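Local atomic coordinates of citryl-spermidine/3,4-dihydroxybenzoyl-citryl-spermidine:spermidine ligase (Bacillus anthracis, PDB entry 3TO3), a protein that catalyses the ATP-dependent condensation of spermidine with citryl-spermidine intermediates in the biosynthesis of petrobactin, a siderophore of iron acquisition and virulence. Residues Arg75-Gly79 against Val588-Leu592; Phe254-Tyr259 against Ala361-Leu366. One frame throughout, in Å; residues are numbered along the deposited sequence.

Contact 1. Residues Arg75-Gly79 against Val588-Leu592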
loop_
_atom_site.group_PDB
_atom_site.type_symbol
_atom_site.label_atom_id
_atom_site.label_comp_id
_atom_site.label_asym_id
_atom_site.label_seq_id
_atom_site.Cartn_x
_atom_site.Cartn_y
_atom_site.Cartn_z
ATOM N N ARG B 75 6.570 -12.204 -36.076
ATOM C CA ARG B 75 5.859 -11.480 -37.142
ATOM C C ARG B 75 6.727 -10.468 -37.837
ATOM O O ARG B 75 7.590 -9.862 -37.200
ATOM C CB ARG B 75 4.730 -10.705 -36.526
ATOM C CG ARG B 75 3.898 -11.529 -35.656
ATOM C CD ARG B 75 2.764 -11.964 -36.508
ATOM N NE ARG B 75 1.583 -11.787 -35.712
ATOM C CZ ARG B 75 0.403 -11.433 -36.175
ATOM N NH1 ARG B 75 0.218 -11.191 -37.475
ATOM N NH2 ARG B 75 -0.584 -11.313 -35.299
ATOM N N ILE B 76 6.493 -10.249 -39.131
ATOM C CA ILE B 76 7.300 -9.279 -39.853
ATOM C C ILE B 76 7.108 -7.876 -39.279
ATOM O O ILE B 76 7.953 -6.996 -39.514
ATOM C CB ILE B 76 7.053 -9.267 -41.383
ATOM C CG1 ILE B 76 5.823 -8.444 -41.708
ATOM C CG2 ILE B 76 6.917 -10.663 -41.943
ATOM C CD1 ILE B 76 5.869 -7.889 -43.066
ATOM N N THR B 77 6.083 -7.667 -38.445
ATOM C CA THR B 77 5.893 -6.319 -37.943
ATOM C C THR B 77 6.749 -6.241 -36.656
ATOM O O THR B 77 6.302 -6.511 -35.556
ATOM C CB THR B 77 4.365 -6.140 -37.597
ATOM O OG1 THR B 77 3.603 -6.054 -38.807
ATOM C CG2 THR B 77 4.059 -4.894 -36.710
ATOM N N PHE B 78 7.936 -5.663 -36.825
ATOM C CA PHE B 78 8.933 -5.454 -35.764
ATOM C C PHE B 78 9.391 -6.682 -35.035
ATOM O O PHE B 78 9.956 -6.569 -33.956
ATOM C CB PHE B 78 8.453 -4.396 -34.765
ATOM C CG PHE B 78 8.178 -3.087 -35.414
ATOM C CD1 PHE B 78 9.218 -2.253 -35.745
ATOM C CD2 PHE B 78 6.893 -2.734 -35.787
ATOM C CE1 PHE B 78 8.997 -1.063 -36.386
ATOM C CE2 PHE B 78 6.675 -1.527 -36.432
ATOM C CZ PHE B 78 7.725 -0.707 -36.735
ATOM N N GLY B 79 9.216 -7.842 -35.657
ATOM C CA GLY B 79 9.524 -9.104 -35.008
ATOM C C GLY B 79 8.683 -9.407 -33.785
ATOM O O GLY B 79 9.076 -10.225 -32.967
ATOM N N VAL B 588 15.324 -4.641 -33.047
ATOM C CA VAL B 588 14.194 -5.270 -33.727
ATOM C C VAL B 588 14.222 -4.954 -35.221
ATOM O O VAL B 588 14.732 -3.919 -35.627
ATOM C CB VAL B 588 12.854 -4.796 -33.137
ATOM C CG1 VAL B 588 12.768 -5.142 -31.648
ATOM C CG2 VAL B 588 12.668 -3.299 -33.358
ATOM N N PRO B 589 13.690 -5.855 -36.053
ATOM C CA PRO B 589 13.721 -5.513 -37.479
ATOM C C PRO B 589 12.668 -4.444 -37.783
ATOM O O PRO B 589 11.665 -4.273 -37.071
ATOM C CB PRO B 589 13.397 -6.841 -38.164
ATOM C CG PRO B 589 12.450 -7.516 -37.189
ATOM C CD PRO B 589 12.951 -7.104 -35.794
ATOM N N ASN B 590 12.910 -3.684 -38.836
ATOM C CA ASN B 590 11.998 -2.608 -39.201
ATOM C C ASN B 590 11.210 -2.968 -40.475
ATOM O O ASN B 590 11.788 -3.094 -41.558
ATOM C CB ASN B 590 12.795 -1.326 -39.380
ATOM C CG ASN B 590 11.955 -0.180 -39.896
ATOM O OD1 ASN B 590 10.724 -0.237 -39.883
ATOM N ND2 ASN B 590 12.622 0.866 -40.375
ATOM N N PRO B 591 9.891 -3.158 -40.344
ATOM C CA PRO B 591 9.132 -3.551 -41.541
ATOM C C PRO B 591 9.119 -2.438 -42.607
ATOM O O PRO B 591 8.928 -2.755 -43.771
ATOM C CB PRO B 591 7.711 -3.823 -40.992
ATOM C CG PRO B 591 7.602 -2.871 -39.786
ATOM C CD PRO B 591 9.013 -2.845 -39.187
ATOM N N LEU B 592 9.367 -1.178 -42.244
ATOM C CA LEU B 592 9.397 -0.140 -43.290
ATOM C C LEU B 592 10.562 -0.361 -44.227
ATOM O O LEU B 592 10.507 0.038 -45.379
ATOM C CB LEU B 592 9.471 1.257 -42.729
ATOM C CG LEU B 592 8.338 1.646 -41.805
ATOM C CD1 LEU B 592 8.458 3.139 -41.525
ATOM C CD2 LEU B 592 7.078 1.347 -42.515
#

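Contact 2. Residues Phe254-Tyr259 against Ala361-Leu366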
loop_
_atom_site.group_PDB
_atom_site.type_symbol
_atom_site.label_atom_id
_atom_site.label_comp_id
_atom_site.label_asym_id
_atom_site.label_seq_id
_atom_site.Cartn_x
_atom_site.Cartn_y
_atom_site.Cartn_z
ATOM N N PHE B 254 -5.828 10.036 0.284
ATOM C CA PHE B 254 -4.456 10.491 0.226
ATOM C C PHE B 254 -4.170 11.867 0.848
ATOM O O PHE B 254 -3.329 11.995 1.751
ATOM C CB PHE B 254 -3.821 10.277 -1.158
ATOM C CG PHE B 254 -2.333 10.324 -1.121
ATOM C CD1 PHE B 254 -1.606 9.207 -0.745
ATOM C CD2 PHE B 254 -1.650 11.511 -1.405
ATOM C CE1 PHE B 254 -0.213 9.246 -0.688
ATOM C CE2 PHE B 254 -0.271 11.566 -1.344
ATOM C CZ PHE B 254 0.456 10.432 -0.990
ATOM N N ILE B 255 -4.802 12.907 0.303
ATOM C CA ILE B 255 -4.620 14.255 0.827
ATOM C C ILE B 255 -4.965 14.379 2.319
ATOM O O ILE B 255 -4.127 14.791 3.110
ATOM C CB ILE B 255 -5.411 15.328 0.047
ATOM C CG1 ILE B 255 -5.259 15.148 -1.450
ATOM C CG2 ILE B 255 -4.890 16.713 0.420
ATOM C CD1 ILE B 255 -3.830 15.166 -1.899
ATOM N N ILE B 256 -6.182 14.015 2.700
ATOM C CA ILE B 256 -6.608 14.190 4.081
ATOM C C ILE B 256 -5.651 13.511 5.033
ATOM O O ILE B 256 -5.331 14.050 6.092
ATOM C CB ILE B 256 -8.010 13.616 4.339
ATOM C CG1 ILE B 256 -9.065 14.449 3.643
ATOM C CG2 ILE B 256 -8.348 13.689 5.800
ATOM C CD1 ILE B 256 -10.447 14.224 4.187
ATOM N N SER B 257 -5.213 12.302 4.689
ATOM C CA SER B 257 -4.395 11.566 5.633
ATOM C C SER B 257 -2.935 11.987 5.599
ATOM O O SER B 257 -2.254 11.875 6.608
ATOM C CB SER B 257 -4.529 10.062 5.431
ATOM O OG SER B 257 -4.156 9.715 4.114
ATOM N N ASN B 258 -2.423 12.383 4.434
ATOM C CA ASN B 258 -1.013 12.809 4.350
ATOM C C ASN B 258 -0.695 14.310 4.472
ATOM O O ASN B 258 0.456 14.716 4.484
ATOM C CB ASN B 258 -0.397 12.283 3.053
ATOM C CG ASN B 258 -0.303 10.754 3.026
ATOM O OD1 ASN B 258 -1.182 10.072 2.502
ATOM N ND2 ASN B 258 0.782 10.227 3.554
ATOM N N TYR B 259 -1.722 15.128 4.386
ATOM C CA TYR B 259 -1.636 16.571 4.566
ATOM C C TYR B 259 -2.134 17.132 5.864
ATOM O O TYR B 259 -2.509 18.309 5.889
ATOM C CB TYR B 259 -2.131 17.374 3.388
ATOM C CG TYR B 259 -1.427 17.124 2.083
ATOM C CD1 TYR B 259 -1.482 15.876 1.459
ATOM C CD2 TYR B 259 -0.761 18.155 1.430
ATOM C CE1 TYR B 259 -0.868 15.667 0.228
ATOM C CE2 TYR B 259 -0.161 17.960 0.191
ATOM C CZ TYR B 259 -0.221 16.724 -0.409
ATOM O OH TYR B 259 0.378 16.539 -1.638
ATOM N N ALA B 361 7.249 12.256 -0.102
ATOM C CA ALA B 361 6.115 11.324 -0.075
ATOM C C ALA B 361 4.849 11.852 -0.757
ATOM O O ALA B 361 4.052 11.094 -1.269
ATOM C CB ALA B 361 5.805 10.893 1.378
ATOM N N THR B 362 4.655 13.155 -0.712
ATOM C CA THR B 362 3.534 13.811 -1.369
ATOM C C THR B 362 3.891 14.390 -2.731
ATOM O O THR B 362 3.126 15.170 -3.295
ATOM C CB THR B 362 2.920 14.854 -0.455
ATOM O OG1 THR B 362 3.941 15.771 -0.070
ATOM C CG2 THR B 362 2.395 14.153 0.816
ATOM N N TYR B 363 5.100 14.103 -3.206
ATOM C CA TYR B 363 5.565 14.681 -4.452
ATOM C C TYR B 363 4.596 14.388 -5.603
ATOM O O TYR B 363 4.349 13.220 -5.931
ATOM C CB TYR B 363 6.924 14.073 -4.790
ATOM C CG TYR B 363 7.673 14.769 -5.911
ATOM C CD1 TYR B 363 8.007 16.123 -5.816
ATOM C CD2 TYR B 363 8.079 14.069 -7.044
ATOM C CE1 TYR B 363 8.700 16.761 -6.830
ATOM C CE2 TYR B 363 8.782 14.698 -8.063
ATOM C CZ TYR B 363 9.091 16.043 -7.947
ATOM O OH TYR B 363 9.779 16.677 -8.946
ATOM N N GLY B 364 4.108 15.452 -6.250
ATOM C CA GLY B 364 3.166 15.340 -7.355
ATOM C C GLY B 364 1.717 15.045 -7.038
ATOM O O GLY B 364 0.886 14.821 -7.933
ATOM N N SER B 365 1.407 15.059 -5.752
ATOM C CA SER B 365 0.134 14.550 -5.266
ATOM C C SER B 365 -1.038 15.502 -5.319
ATOM O O SER B 365 -2.164 15.074 -5.124
ATOM C CB SER B 365 0.306 14.051 -3.827
ATOM O OG SER B 365 0.998 12.812 -3.858
ATOM N N LEU B 366 -0.793 16.800 -5.458
ATOM C CA LEU B 366 -1.908 17.713 -5.597
ATOM C C LEU B 366 -1.683 18.695 -6.751
ATOM O O LEU B 366 -1.118 19.760 -6.565
ATOM C CB LEU B 366 -1.964 18.463 -4.272
ATOM C CG LEU B 366 -3.198 19.219 -3.873
ATOM C CD1 LEU B 366 -4.377 18.353 -4.075
ATOM C CD2 LEU B 366 -2.983 19.524 -2.421
HETATM O O HOH W 1 2.145 18.326 -2.585
#

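Contact 1. Residues Arg75-Gly79 against Val588-Leu592
With CG of Phe78 anti to its own carbonyl carbon (chi1 -59°), the benzyl group leaves the loop between strands 65-74 and 81-83 and reaches Pro591, at the junction where strand 585-589 gives way to helix 591-600. This is a proline-aromatic CH-pi contact: Pro591 CD stands 3.4 Å from the centroid of the Phe78 ring, 16° off its normal, and Pro591 CG follows over the CE2-CZ side. Val588 CG2 comes to the ring edge, 4.3 Å from Phe78 CD1. At the base of the side chain, Phe78 CA points its hydrogen almost straight at the carbonyl of Pro589, with CA 3.3 Å from that O. The Pro589 ring packs against the Phe78-Gly79 peptide, its CG 3.6 Å from Gly79 N. Phe78 and Gly79 both have positive phi, which turns the loop sharply here. Phe513 and Leu514 of helix 502-528 and Phe567 of strand 566-570 also touch the Phe78 side chain. Asn590, the N-cap, lies beside the Phe78 ring with its amide plane nearly parallel to it, 7° apart; ND2 is held by the carbonyls of Leu562 and Thr564, while OD1 accepts from Leu592 N at 2.9 Å, the donor lying well above the carbonyl plane.

Contact 2. Residues Phe254-Tyr259 against Ala361-Leu366
The Tyr259 ring presents its hydroxyl edge to the turn 362-365: Ser365 CB lies near the ring plane, 3.3 Å from Tyr259 OH, and a water sits in that plane as well. Thr362 comes head-on toward Tyr259, its CG2 oblique to the ring and 3.6 Å from CE1 of Tyr259; Leu366 CD2 is also oblique, near CE2. The Phe254 ring receives Ala361 O at its edge, 3.7 Å from Phe254 CZ, while Ser365 OG approaches obliquely, close to CE2. These rings, from the last turn of helix 248-258 and the residue just after it, grip a type II beta turn, closed by the bond from Ser365 N to Thr362 O, in the connection between antiparallel strands 345-355 and 367-371 of the mixed sheet. Gly364, with positive phi, takes its third position. Thr362 CG2 lies anti to its carbonyl carbon (chi1 56° for OG1), which brings the methyl to the tyrosine and to Asn258 CB. Ile255 CD1 meets Leu366 CD1 at 3.9 Å, the side chains crossing at about a right angle. Ser257 and Asn258 also meet the second subunit, through its Gln127, Gln174 and His123. The water lies 2.7 Å from Tyr259 OH and donates a weak bond to Thr362 O. Between the two segments the contacts are thus van der Waals plus this water; about one turn earlier, the same helix adds a hydrogen bond from Gln250 NE2 to Ser365 O, while Ser365 OG is hydrogen-bonded to Asn303 OD1, so the serine's polar atoms are satisfied from outside the segments.

Contact 2 is nested within the chain loop closed by contact 1, but the two lie on opposite sides of the chain's centre, their own centres about 44 Å apart, and do not touch. Both are largely buried and share no helix or strand. Contact 1 ties the loop between strands 65-74 and 81-83 of the N-terminal antiparallel sheet to the C-terminal strand and helix, across 508 intervening residues; contact 2 joins parts of the IucA/IucC region. Neither has a clear direct hydrogen bond between its segments. The first depends on proline against an aromatic face, the second on ring edges and oblique approaches by methyls and a serine. The second subunit touches contact 2 alone.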